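Aldehyde dehydrogenase (Anabaena variabilis, PDB 4H7N) is a member of the aldehyde dehydrogenase family that probably oxidises aldehydes to carboxylic acids with NAD+, though its own substrate is not established. Local coordinates at residues Thr55-Gln58 and Trp59-Ala62; Ser65-Glu68 and Gln69-Ala73; Ala102-Leu105 and Leu106-Ser109; Ala296-Leu299 and Val300-Ala304. All coordinates share one frame; numbering follows the deposited sequence.

Contacts 1, 2 and 3 follow one another through the N-terminal helices, while contact 4 is a turn in the loop between helices 279-292 and 311-326. Contact 1, on helix 48-64, and contact 2, at the start of helix 67-78, have centres about 15 Å apart; both lean on helix 82-106, whose C-terminal end forms contact 3, about 21 Å from contact 1 between centres. Contact 4 lies about 19 Å from contact 2 between centres, with nearest atoms about 8 Å apart. Contacts 3 and 4, about 46 Å apart between centres, are on opposite sides of the chain's centre. All four lie away from the predicted active-site residue E232.

Contact 1. Residues Thr55-Gln58 and Trp59-Ala62; sequences TLQQ and WKQA
L56 meets the W59 indole at its edge, near the ring plane, with CD1 of L56 3.8 Å from CE3 of W59; the two side chains run alongside each other. L182, A175 and L176 also pack against W59, and its NE1 makes a weak hydrogen bond to the carbonyl of L172. A second flat group is the amide of Q57: NZ of K60 approaches OE1 of Q57 in the carbonyl plane, on a lone pair, at 3.2 Å. The bend of Q57 at chi2 (-72°) turns its amide along the helix toward K60. D96 ties this pair together from outside, since its OD1 accepts a hydrogen bond from Q57 NE2 and forms a salt bridge with K60 NZ, probably fixing the rotation of the amide.

Beneath these groups run regular i to i+4 bonds, such as K60 N to L56 O at 2.8 Å. The turn belongs to helix 48-64 and is gripped from several directions. L56, Q57 and K60 face helix 82-106, W59 and A62 touch helix 169-176, and T55 and L56 reach W44 of helix 27-46.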
ATOM      1  N   THR A  55     -24.337   3.382  15.274  1.00 33.76           N
ATOM      2  CA  THR A  55     -23.568   4.175  16.193  1.00 34.07           C
ATOM      3  C   THR A  55     -23.083   5.473  15.562  1.00 32.78           C
ATOM      4  O   THR A  55     -23.214   6.516  16.154  1.00 33.28           O
ATOM      5  CB  THR A  55     -22.357   3.343  16.665  1.00 33.65           C
ATOM      6  OG1 THR A  55     -22.833   2.194  17.353  1.00 33.75           O
ATOM      7  CG2 THR A  55     -21.516   4.079  17.601  1.00 34.96           C
ATOM      8  N   LEU A  56     -22.538   5.411  14.350  1.00 31.29           N
ATOM      9  CA  LEU A  56     -22.062   6.610  13.671  1.00 30.60           C
ATOM     10  C   LEU A  56     -23.230   7.557  13.424  1.00 30.01           C
ATOM     11  O   LEU A  56     -23.100   8.782  13.590  1.00 27.43           O
ATOM     12  CB  LEU A  56     -21.356   6.256  12.336  1.00 31.20           C
ATOM     13  CG  LEU A  56     -19.841   6.076  12.398  1.00 35.30           C
ATOM     14  CD1 LEU A  56     -19.125   7.338  12.833  1.00 38.53           C
ATOM     15  CD2 LEU A  56     -19.393   5.012  13.355  1.00 37.23           C
ATOM     16  N   GLN A  57     -24.386   7.016  13.042  1.00 30.31           N
ATOM     17  CA  GLN A  57     -25.560   7.876  12.864  1.00 33.18           C
ATOM     18  C   GLN A  57     -26.014   8.513  14.190  1.00 33.24           C
ATOM     19  O   GLN A  57     -26.510   9.643  14.186  1.00 33.22           O
ATOM     20  CB  GLN A  57     -26.726   7.116  12.180  1.00 35.06           C
ATOM     21  CG  GLN A  57     -26.384   6.776  10.715  1.00 35.04           C
ATOM     22  CD  GLN A  57     -26.391   7.997   9.775  1.00 35.27           C
ATOM     23  OE1 GLN A  57     -27.207   8.892   9.895  1.00 39.06           O
ATOM     24  NE2 GLN A  57     -25.495   8.010   8.824  1.00 35.05           N
ATOM     25  N   GLN A  58     -25.903   7.783  15.299  1.00 33.89           N
ATOM     26  CA  GLN A  58     -26.197   8.360  16.630  1.00 35.83           C
ATOM     27  C   GLN A  58     -25.235   9.510  16.924  1.00 34.00           C
ATOM     28  O   GLN A  58     -25.653  10.528  17.470  1.00 33.22           O
ATOM     29  CB  GLN A  58     -26.076   7.336  17.780  1.00 37.92           C
ATOM     30  CG  GLN A  58     -27.321   6.565  18.078  1.00 43.81           C
ATOM     31  CD  GLN A  58     -27.104   5.170  18.687  1.00 47.76           C
ATOM     32  OE1 GLN A  58     -25.998   4.778  19.088  1.00 44.96           O
ATOM     33  NE2 GLN A  58     -28.210   4.407  18.767  1.00 51.33           N
ATOM     34  N   TRP A  59     -23.955   9.320  16.579  1.00 30.68           N
ATOM     35  CA  TRP A  59     -22.932  10.365  16.747  1.00 29.25           C
ATOM     36  C   TRP A  59     -23.275  11.567  15.865  1.00 29.77           C
ATOM     37  O   TRP A  59     -23.290  12.719  16.346  1.00 29.79           O
ATOM     38  CB  TRP A  59     -21.515   9.816  16.467  1.00 27.91           C
ATOM     39  CG  TRP A  59     -20.422  10.771  16.784  1.00 28.08           C
ATOM     40  CD1 TRP A  59     -20.338  11.573  17.883  1.00 27.70           C
ATOM     41  CD2 TRP A  59     -19.263  11.029  16.022  1.00 27.85           C
ATOM     42  NE1 TRP A  59     -19.205  12.282  17.857  1.00 27.10           N
ATOM     43  CE2 TRP A  59     -18.530  12.008  16.715  1.00 26.02           C
ATOM     44  CE3 TRP A  59     -18.761  10.528  14.817  1.00 28.45           C
ATOM     45  CZ2 TRP A  59     -17.338  12.506  16.254  1.00 26.05           C
ATOM     46  CZ3 TRP A  59     -17.584  11.024  14.354  1.00 27.70           C
ATOM     47  CH2 TRP A  59     -16.881  12.020  15.066  1.00 26.09           C
ATOM     48  N   LYS A  60     -23.655  11.312  14.617  1.00 29.46           N
ATOM     49  CA  LYS A  60     -24.075  12.377  13.731  1.00 32.39           C
ATOM     50  C   LYS A  60     -25.276  13.169  14.308  1.00 33.23           C
ATOM     51  O   LYS A  60     -25.304  14.407  14.290  1.00 31.43           O
ATOM     52  CB  LYS A  60     -24.451  11.844  12.345  1.00 33.67           C
ATOM     53  CG  LYS A  60     -24.641  12.953  11.337  1.00 36.54           C
ATOM     54  CD  LYS A  60     -25.049  12.466   9.947  1.00 38.81           C
ATOM     55  CE  LYS A  60     -26.528  12.642   9.759  1.00 43.76           C
ATOM     56  NZ  LYS A  60     -27.097  11.809   8.685  1.00 46.33           N
ATOM     57  N   GLN A  61     -26.256  12.456  14.824  1.00 34.73           N
ATOM     58  CA  GLN A  61     -27.380  13.128  15.464  1.00 38.12           C
ATOM     59  C   GLN A  61     -26.956  14.034  16.614  1.00 36.42           C
ATOM     60  O   GLN A  61     -27.452  15.154  16.716  1.00 34.55           O
ATOM     61  CB  GLN A  61     -28.464  12.133  15.929  1.00 42.85           C
ATOM     62  CG  GLN A  61     -29.260  11.556  14.759  1.00 46.44           C
ATOM     63  CD  GLN A  61     -29.768  12.645  13.805  1.00 50.29           C
ATOM     64  OE1 GLN A  61     -30.350  13.665  14.237  1.00 54.35           O
ATOM     65  NE2 GLN A  61     -29.541  12.450  12.513  1.00 49.44           N
ATOM     66  N   ALA A  62     -26.078  13.553  17.483  1.00 33.58           N
ATOM     67  CA  ALA A  62     -25.592  14.349  18.597  1.00 34.40           C
ATOM     68  C   ALA A  62     -24.828  15.588  18.130  1.00 33.27           C
ATOM     69  O   ALA A  62     -24.969  16.643  18.715  1.00 33.23           O
ATOM     70  CB  ALA A  62     -24.716  13.520  19.542  1.00 35.43           C
TER

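Contact 2. Residues Ser65-Glu68 and Gln69-Ala73; sequences SRRE and QLTEA
R67 and T71, one helical turn apart, are joined by water 1. The water accepts a hydrogen bond from NE of R67 at 3.1 Å and lies in the guanidinium plane, at its edge. Its other link is to OG1 of T71, 2.7 Å away. The same hydroxyl comes within 3.1 Å of the main-chain O of R67, but where the hydroxyl proton goes is not settled. Direct touching of the side chains is slight, the nearest approach being 4.1 Å between CG of R67 and OG1 of T71.

Torsions set up the bridge. R67 has CG opposite its backbone N (chi1 -172°) and runs straight from CG to NE, which carries the guanidinium clear of the helix. In T71 the hydroxyl sits beside the backbone N (chi1 -62°), turned back toward the carbonyl of R67. That carbonyl also receives the amide of T71, N to O 2.9 Å, in a nearly straight bond.

The next shell consists of the helix start and an acidic partner. R66 is the N-cap residue, and its O accepts the N of L70 at 3.3 Å, with a weak additional bond from the N of Q69. Further along, E72 N bonds to E68 O at 3.0 Å. NH2 of R67 forms a salt bridge with D89, which probably helps to hold the guanidinium.

This first turn of helix 67-78 lies between two other helices: R67 packs on V85, I88 and L92 of helix 82-106 and T71 on I88, whereas L70 touches P171 and L172 of helix 169-176, and A73 touches P171.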
ATOM      1  N   SER A  65     -27.275  18.082  16.920  1.00 36.67           N
ATOM      2  CA  SER A  65     -27.965  18.752  18.023  1.00 38.62           C
ATOM      3  C   SER A  65     -27.186  19.928  18.615  1.00 39.51           C
ATOM      4  O   SER A  65     -27.754  20.726  19.344  1.00 45.01           O
ATOM      5  CB  SER A  65     -28.277  17.780  19.164  1.00 39.08           C
ATOM      6  OG  SER A  65     -27.124  17.507  19.979  1.00 37.86           O
ATOM      7  N   ARG A  66     -25.894  20.004  18.349  1.00 37.33           N
ATOM      8  CA  ARG A  66     -25.036  21.051  18.889  1.00 37.15           C
ATOM      9  C   ARG A  66     -24.253  21.695  17.765  1.00 32.94           C
ATOM     10  O   ARG A  66     -23.081  22.068  17.918  1.00 31.45           O
ATOM     11  CB  ARG A  66     -24.113  20.467  19.975  1.00 39.31           C
ATOM     12  CG  ARG A  66     -24.857  19.999  21.257  1.00 41.97           C
ATOM     13  CD  ARG A  66     -25.705  21.125  21.868  1.00 46.43           C
ATOM     14  NE  ARG A  66     -26.873  20.666  22.666  1.00 47.77           N
ATOM     15  CZ  ARG A  66     -26.763  20.127  23.874  1.00 50.21           C
ATOM     16  NH1 ARG A  66     -27.840  19.757  24.563  1.00 50.08           N
ATOM     17  NH2 ARG A  66     -25.544  19.965  24.408  1.00 52.85           N
ATOM     18  N   ARG A  67     -24.896  21.834  16.623  1.00 32.97           N
ATOM     19  CA  ARG A  67     -24.186  22.311  15.430  1.00 33.10           C
ATOM     20  C   ARG A  67     -23.591  23.694  15.645  1.00 32.00           C
ATOM     21  O   ARG A  67     -22.493  23.969  15.192  1.00 29.43           O
ATOM     22  CB  ARG A  67     -25.118  22.331  14.210  1.00 34.88           C
ATOM     23  CG  ARG A  67     -24.372  22.639  12.929  1.00 34.01           C
ATOM     24  CD  ARG A  67     -25.240  22.552  11.680  1.00 34.97           C
ATOM     25  NE  ARG A  67     -24.428  23.066  10.574  1.00 33.58           N
ATOM     26  CZ  ARG A  67     -24.393  22.595   9.339  1.00 33.22           C
ATOM     27  NH1 ARG A  67     -25.163  21.592   8.973  1.00 36.49           N
ATOM     28  NH2 ARG A  67     -23.627  23.183   8.446  1.00 32.51           N
ATOM     29  N   GLU A  68     -24.304  24.569  16.346  1.00 31.87           N
ATOM     30  CA  GLU A  68     -23.790  25.895  16.566  1.00 33.71           C
ATOM     31  C   GLU A  68     -22.477  25.912  17.326  1.00 31.81           C
ATOM     32  O   GLU A  68     -21.675  26.781  17.106  1.00 33.26           O
ATOM     33  CB  GLU A  68     -24.827  26.782  17.276  1.00 40.11           C
ATOM     34  CG  GLU A  68     -25.855  27.263  16.271  1.00 46.19           C
ATOM     35  CD  GLU A  68     -27.244  27.388  16.841  1.00 57.18           C
ATOM     36  OE1 GLU A  68     -27.486  28.340  17.626  1.00 64.06           O
ATOM     37  OE2 GLU A  68     -28.098  26.529  16.494  1.00 65.43           O
ATOM     38  N   GLN A  69     -22.277  24.983  18.240  1.00 31.18           N
ATOM     39  CA  GLN A  69     -21.036  24.907  19.002  1.00 30.54           C
ATOM     40  C   GLN A  69     -19.905  24.389  18.108  1.00 29.01           C
ATOM     41  O   GLN A  69     -18.774  24.802  18.261  1.00 27.94           O
ATOM     42  CB  GLN A  69     -21.200  23.946  20.165  1.00 32.62           C
ATOM     43  CG  GLN A  69     -21.912  24.551  21.375  1.00 35.03           C
ATOM     44  CD  GLN A  69     -23.388  24.733  21.121  1.00 37.99           C
ATOM     45  OE1 GLN A  69     -24.044  23.879  20.527  1.00 39.31           O
ATOM     46  NE2 GLN A  69     -23.914  25.843  21.551  1.00 41.93           N
ATOM     47  N   LEU A  70     -20.217  23.489  17.170  1.00 27.02           N
ATOM     48  CA  LEU A  70     -19.196  23.033  16.229  1.00 26.47           C
ATOM     49  C   LEU A  70     -18.774  24.188  15.305  1.00 24.97           C
ATOM     50  O   LEU A  70     -17.584  24.449  15.111  1.00 23.77           O
ATOM     51  CB  LEU A  70     -19.677  21.812  15.450  1.00 25.67           C
ATOM     52  CG  LEU A  70     -18.690  21.264  14.394  1.00 24.82           C
ATOM     53  CD1 LEU A  70     -17.374  20.803  15.013  1.00 24.08           C
ATOM     54  CD2 LEU A  70     -19.295  20.098  13.640  1.00 25.15           C
ATOM     55  N   THR A  71     -19.768  24.917  14.795  1.00 25.35           N
ATOM     56  CA  THR A  71     -19.540  26.024  13.904  1.00 25.31           C
ATOM     57  C   THR A  71     -18.673  27.084  14.644  1.00 25.73           C
ATOM     58  O   THR A  71     -17.700  27.594  14.109  1.00 23.64           O
ATOM     59  CB  THR A  71     -20.868  26.697  13.520  1.00 27.89           C
ATOM     60  OG1 THR A  71     -21.705  25.779  12.828  1.00 28.55           O
ATOM     61  CG2 THR A  71     -20.619  27.882  12.652  1.00 28.50           C
ATOM     62  N   GLU A  72     -19.024  27.363  15.889  1.00 26.10           N
ATOM     63  CA  GLU A  72     -18.315  28.407  16.637  1.00 29.06           C
ATOM     64  C   GLU A  72     -16.817  28.019  16.864  1.00 28.24           C
ATOM     65  O   GLU A  72     -15.873  28.848  16.782  1.00 26.94           O
ATOM     66  CB  GLU A  72     -19.070  28.687  17.947  1.00 32.33           C
ATOM     67  CG  GLU A  72     -18.291  29.362  19.043  1.00 35.83           C
ATOM     68  CD  GLU A  72     -19.101  29.397  20.345  1.00 40.81           C
ATOM     69  OE1 GLU A  72     -19.519  28.325  20.876  1.00 46.53           O
ATOM     70  OE2 GLU A  72     -19.342  30.496  20.814  1.00 41.55           O
ATOM     71  N   ALA A  73     -16.590  26.767  17.198  1.00 26.58           N
ATOM     72  CA  ALA A  73     -15.218  26.344  17.425  1.00 26.61           C
ATOM     73  C   ALA A  73     -14.412  26.351  16.121  1.00 26.16           C
ATOM     74  O   ALA A  73     -13.251  26.713  16.124  1.00 25.58           O
ATOM     75  CB  ALA A  73     -15.165  24.983  18.083  1.00 26.19           C
TER
HETATM   76  O   HOH W   1     -22.427  25.373  10.276  1.00 33.53           O

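Contact 3. Residues Ala102-Leu105 and Leu106-Ser109; sequences APEL and LQTS
Q107 has CG wedged between its backbone N and carbonyl carbon (chi1 74°) and is extended from there on, which lays its amide back beside E104. This is the C-terminal end of helix 82-106, where the chain leaves the last turn for strand 109-112. The Q107 amide approaches the E104 main chain, but although NE2 comes within 3.1 Å of the O of E104, the angle is too poor for a hydrogen bond. Side chain to side chain, NE2 of Q107 is 3.8 Å from CG of E104, and the amide and carboxylate planes stand 85° apart, nearly perpendicular.

The helix is kinked at P103-E104, whose N atoms have no bond to the preceding turn; P103, as a proline, has no N-H to offer. Q107 already has an extended backbone. Two residues on, S109 forms backbone hydrogen bonds with Q122, joining strands 109-112 and 118-134, which probably belong to the protruding beta arm that usually serves subunit association in aldehyde dehydrogenases.

L106 touches V49 and R52 of helix 48-64 as well as L450, P103 rests on E50 and I53, and a glycerol, probably from the crystallisation liquor, lies about 4 Å from the L106 side chain. CG of L106 sits 3.3 Å from the O of A102. The L106 amide is shared between two carbonyls: its N is 3.0 Å from O of A102, nearly along the C=O axis, and 3.3 Å from O of P103, which it meets from above the carbonyl plane.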
ATOM      1  N   ALA A 102     -20.297   0.950   3.162  1.00 30.90           N
ATOM      2  CA  ALA A 102     -19.573  -0.048   3.946  1.00 28.90           C
ATOM      3  C   ALA A 102     -20.124  -1.493   3.904  1.00 29.90           C
ATOM      4  O   ALA A 102     -19.301  -2.413   3.810  1.00 30.70           O
ATOM      5  CB  ALA A 102     -19.387   0.401   5.372  1.00 27.88           C
ATOM      6  N   PRO A 103     -21.458  -1.707   3.991  1.00 29.89           N
ATOM      7  CA  PRO A 103     -21.940  -3.114   4.055  1.00 31.11           C
ATOM      8  C   PRO A 103     -21.492  -3.927   2.857  1.00 33.27           C
ATOM      9  O   PRO A 103     -21.071  -5.066   2.990  1.00 35.46           O
ATOM     10  CB  PRO A 103     -23.470  -2.961   4.142  1.00 31.91           C
ATOM     11  CG  PRO A 103     -23.625  -1.633   4.842  1.00 31.76           C
ATOM     12  CD  PRO A 103     -22.570  -0.757   4.204  1.00 30.18           C
ATOM     13  N   GLU A 104     -21.567  -3.334   1.682  1.00 36.77           N
ATOM     14  CA  GLU A 104     -21.216  -4.046   0.474  1.00 39.55           C
ATOM     15  C   GLU A 104     -19.725  -4.318   0.444  1.00 36.85           C
ATOM     16  O   GLU A 104     -19.296  -5.372   0.017  1.00 35.98           O
ATOM     17  CB  GLU A 104     -21.618  -3.241  -0.717  1.00 45.19           C
ATOM     18  CG  GLU A 104     -21.215  -3.815  -2.045  1.00 58.22           C
ATOM     19  CD  GLU A 104     -20.472  -2.770  -2.864  1.00 73.19           C
ATOM     20  OE1 GLU A 104     -20.256  -1.642  -2.333  1.00 79.91           O
ATOM     21  OE2 GLU A 104     -20.106  -3.074  -4.026  1.00 84.56           O
ATOM     22  N   LEU A 105     -18.932  -3.386   0.945  1.00 34.70           N
ATOM     23  CA  LEU A 105     -17.480  -3.560   0.942  1.00 34.94           C
ATOM     24  C   LEU A 105     -17.018  -4.587   1.953  1.00 34.52           C
ATOM     25  O   LEU A 105     -15.932  -5.131   1.789  1.00 36.23           O
ATOM     26  CB  LEU A 105     -16.755  -2.203   1.187  1.00 35.58           C
ATOM     27  CG  LEU A 105     -17.044  -1.166   0.085  1.00 36.84           C
ATOM     28  CD1 LEU A 105     -16.442   0.189   0.412  1.00 35.15           C
ATOM     29  CD2 LEU A 105     -16.542  -1.627  -1.287  1.00 38.78           C
ATOM     30  N   LEU A 106     -17.791  -4.832   3.015  1.00 32.95           N
ATOM     31  CA  LEU A 106     -17.355  -5.724   4.075  1.00 35.84           C
ATOM     32  C   LEU A 106     -17.952  -7.136   3.994  1.00 42.57           C
ATOM     33  O   LEU A 106     -17.668  -7.978   4.831  1.00 44.10           O
ATOM     34  CB  LEU A 106     -17.681  -5.141   5.414  1.00 37.79           C
ATOM     35  CG  LEU A 106     -16.991  -3.823   5.755  1.00 40.03           C
ATOM     36  CD1 LEU A 106     -17.531  -3.382   7.071  1.00 43.18           C
ATOM     37  CD2 LEU A 106     -15.500  -3.993   5.868  1.00 45.14           C
ATOM     38  N   GLN A 107     -18.786  -7.389   3.004  1.00 43.37           N
ATOM     39  CA  GLN A 107     -19.491  -8.678   2.947  1.00 50.99           C
ATOM     40  C   GLN A 107     -18.514  -9.809   2.548  1.00 52.11           C
ATOM     41  O   GLN A 107     -17.711  -9.640   1.630  1.00 54.61           O
ATOM     42  CB  GLN A 107     -20.663  -8.594   1.970  1.00 53.42           C
ATOM     43  CG  GLN A 107     -20.240  -8.598   0.516  1.00 59.32           C
ATOM     44  CD  GLN A 107     -21.319  -8.074  -0.414  1.00 70.00           C
ATOM     45  OE1 GLN A 107     -22.515  -8.128  -0.100  1.00 74.57           O
ATOM     46  NE2 GLN A 107     -20.899  -7.549  -1.572  1.00 75.23           N
ATOM     47  N   THR A 108     -18.564 -10.936   3.259  1.00 52.78           N
ATOM     48  CA  THR A 108     -17.780 -12.122   2.884  1.00 54.99           C
ATOM     49  C   THR A 108     -18.288 -12.652   1.530  1.00 56.21           C
ATOM     50  O   THR A 108     -19.341 -12.271   1.038  1.00 55.73           O
ATOM     51  CB  THR A 108     -17.914 -13.269   3.918  1.00 55.83           C
ATOM     52  OG1 THR A 108     -19.285 -13.713   3.949  1.00 55.78           O
ATOM     53  CG2 THR A 108     -17.447 -12.853   5.334  1.00 52.42           C
ATOM     54  N   SER A 109     -17.533 -13.558   0.946  1.00 54.18           N
ATOM     55  CA  SER A 109     -17.922 -14.167  -0.300  1.00 56.22           C
ATOM     56  C   SER A 109     -17.512 -15.639  -0.259  1.00 52.56           C
ATOM     57  O   SER A 109     -16.665 -16.042   0.532  1.00 50.28           O
ATOM     58  CB  SER A 109     -17.269 -13.407  -1.459  1.00 57.50           C
ATOM     59  OG  SER A 109     -15.905 -13.135  -1.169  1.00 59.10           O
TER

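Contact 4. Residues Ala296-Leu299 and Val300-Ala304; sequences AYPL and VEDGA
The side chain of D302 slants across that of L299 and stands at about a right angle to that of P298, with OD2 at the meeting point. The motif is a type I beta turn over L299-D302, closed by the N of D302 bonding to the O of L299 at 2.9 Å. A second bond doubles the link between the turn's two ends: the N of L299 donates to OD2 of D302 at 2.8 Å, reaching it from above the carboxylate plane. The CB of D302 points back toward the earlier residues, placing OD2 3.1 Å from CD of P298 and 3.4 Å from CB of L299. E301 also folds in, bent at chi2 (69°), which brings OE1 to 3.5 Å from CB of L299.

The peptide before P298 is cis, and the proline's CB lies over the centre of the Y297 ring. This cis peptide precedes the turn, which belongs to the loop between helices 279-292 and 311-326. A296 is tied to I305 by backbone bonds and to R14 through its O, while A304 packs on F472 of the second subunit. Inside the loop, CB of A296 rests 3.5 Å from O of G303 and 3.6 Å from O of V300.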
ATOM      1  N   ALA A 296     -12.481  38.889   5.039  1.00 34.25           N
ATOM      2  CA  ALA A 296     -13.462  38.718   6.090  1.00 33.53           C
ATOM      3  C   ALA A 296     -12.980  39.542   7.280  1.00 34.09           C
ATOM      4  O   ALA A 296     -12.748  39.045   8.358  1.00 32.96           O
ATOM      5  CB  ALA A 296     -13.603  37.251   6.448  1.00 32.64           C
ATOM      6  N   TYR A 297     -12.866  40.840   7.037  1.00 37.44           N
ATOM      7  CA  TYR A 297     -12.298  41.768   7.959  1.00 37.74           C
ATOM      8  C   TYR A 297     -13.073  43.075   7.786  1.00 40.08           C
ATOM      9  O   TYR A 297     -13.287  43.505   6.665  1.00 37.94           O
ATOM     10  CB  TYR A 297     -10.837  41.998   7.610  1.00 38.94           C
ATOM     11  CG  TYR A 297     -10.226  42.939   8.591  1.00 39.86           C
ATOM     12  CD1 TYR A 297      -9.915  42.505   9.866  1.00 39.49           C
ATOM     13  CD2 TYR A 297     -10.043  44.295   8.279  1.00 42.95           C
ATOM     14  CE1 TYR A 297      -9.396  43.368  10.810  1.00 41.75           C
ATOM     15  CE2 TYR A 297      -9.524  45.176   9.224  1.00 44.23           C
ATOM     16  CZ  TYR A 297      -9.209  44.702  10.489  1.00 44.97           C
ATOM     17  OH  TYR A 297      -8.685  45.530  11.443  1.00 46.59           O
ATOM     18  N   PRO A 298     -13.457  43.723   8.880  1.00 40.04           N
ATOM     19  CA  PRO A 298     -13.160  43.432  10.291  1.00 40.30           C
ATOM     20  C   PRO A 298     -13.958  42.316  10.897  1.00 39.14           C
ATOM     21  O   PRO A 298     -13.520  41.779  11.863  1.00 39.76           O
ATOM     22  CB  PRO A 298     -13.520  44.759  11.005  1.00 42.10           C
ATOM     23  CG  PRO A 298     -14.488  45.428  10.088  1.00 43.41           C
ATOM     24  CD  PRO A 298     -14.018  45.089   8.707  1.00 42.25           C
ATOM     25  N   LEU A 299     -15.119  41.978  10.341  1.00 40.35           N
ATOM     26  CA  LEU A 299     -15.951  40.878  10.853  1.00 41.08           C
ATOM     27  C   LEU A 299     -15.964  39.695   9.900  1.00 39.78           C
ATOM     28  O   LEU A 299     -15.766  39.841   8.697  1.00 35.64           O
ATOM     29  CB  LEU A 299     -17.396  41.351  11.040  1.00 46.00           C
ATOM     30  CG  LEU A 299     -17.546  42.679  11.783  1.00 48.70           C
ATOM     31  CD1 LEU A 299     -19.000  43.081  11.772  1.00 50.73           C
ATOM     32  CD2 LEU A 299     -17.019  42.533  13.205  1.00 50.56           C
ATOM     33  N   VAL A 300     -16.250  38.523  10.449  1.00 43.37           N
ATOM     34  CA  VAL A 300     -16.248  37.282   9.674  1.00 43.72           C
ATOM     35  C   VAL A 300     -17.247  37.339   8.524  1.00 44.29           C
ATOM     36  O   VAL A 300     -17.026  36.749   7.481  1.00 40.60           O
ATOM     37  CB  VAL A 300     -16.544  36.035  10.557  1.00 48.98           C
ATOM     38  CG1 VAL A 300     -16.471  34.765   9.724  1.00 49.74           C
ATOM     39  CG2 VAL A 300     -15.506  35.895  11.649  1.00 52.00           C
ATOM     40  N   GLU A 301     -18.334  38.070   8.711  1.00 42.67           N
ATOM     41  CA  GLU A 301     -19.350  38.252   7.678  1.00 44.47           C
ATOM     42  C   GLU A 301     -18.908  39.189   6.551  1.00 42.65           C
ATOM     43  O   GLU A 301     -19.601  39.294   5.558  1.00 42.03           O
ATOM     44  CB  GLU A 301     -20.639  38.869   8.302  1.00 48.58           C
ATOM     45  CG  GLU A 301     -21.340  38.010   9.371  1.00 53.52           C
ATOM     46  CD  GLU A 301     -20.584  37.851  10.717  1.00 54.90           C
ATOM     47  OE1 GLU A 301     -19.811  38.766  11.158  1.00 46.93           O
ATOM     48  OE2 GLU A 301     -20.775  36.767  11.337  1.00 55.93           O
ATOM     49  N   ASP A 302     -17.827  39.943   6.702  1.00 40.80           N
ATOM     50  CA  ASP A 302     -17.539  40.991   5.720  1.00 40.64           C
ATOM     51  C   ASP A 302     -16.945  40.476   4.393  1.00 41.75           C
ATOM     52  O   ASP A 302     -16.637  41.276   3.512  1.00 42.77           O
ATOM     53  CB  ASP A 302     -16.611  42.055   6.327  1.00 41.74           C
ATOM     54  CG  ASP A 302     -17.280  42.840   7.440  1.00 43.42           C
ATOM     55  OD1 ASP A 302     -18.521  42.948   7.405  1.00 44.23           O
ATOM     56  OD2 ASP A 302     -16.589  43.339   8.363  1.00 46.33           O
ATOM     57  N   GLY A 303     -16.758  39.170   4.232  1.00 39.17           N
ATOM     58  CA  GLY A 303     -16.098  38.719   3.010  1.00 39.37           C
ATOM     59  C   GLY A 303     -15.794  37.244   2.969  1.00 38.11           C
ATOM     60  O   GLY A 303     -15.905  36.531   3.967  1.00 40.71           O
ATOM     61  N   ALA A 304     -15.416  36.791   1.791  1.00 38.62           N
ATOM     62  CA  ALA A 304     -15.184  35.385   1.540  1.00 41.46           C
ATOM     63  C   ALA A 304     -13.768  34.931   1.948  1.00 38.82           C
ATOM     64  O   ALA A 304     -13.535  33.749   2.198  1.00 40.55           O
ATOM     65  CB  ALA A 304     -15.406  35.104   0.050  1.00 43.60           C
TER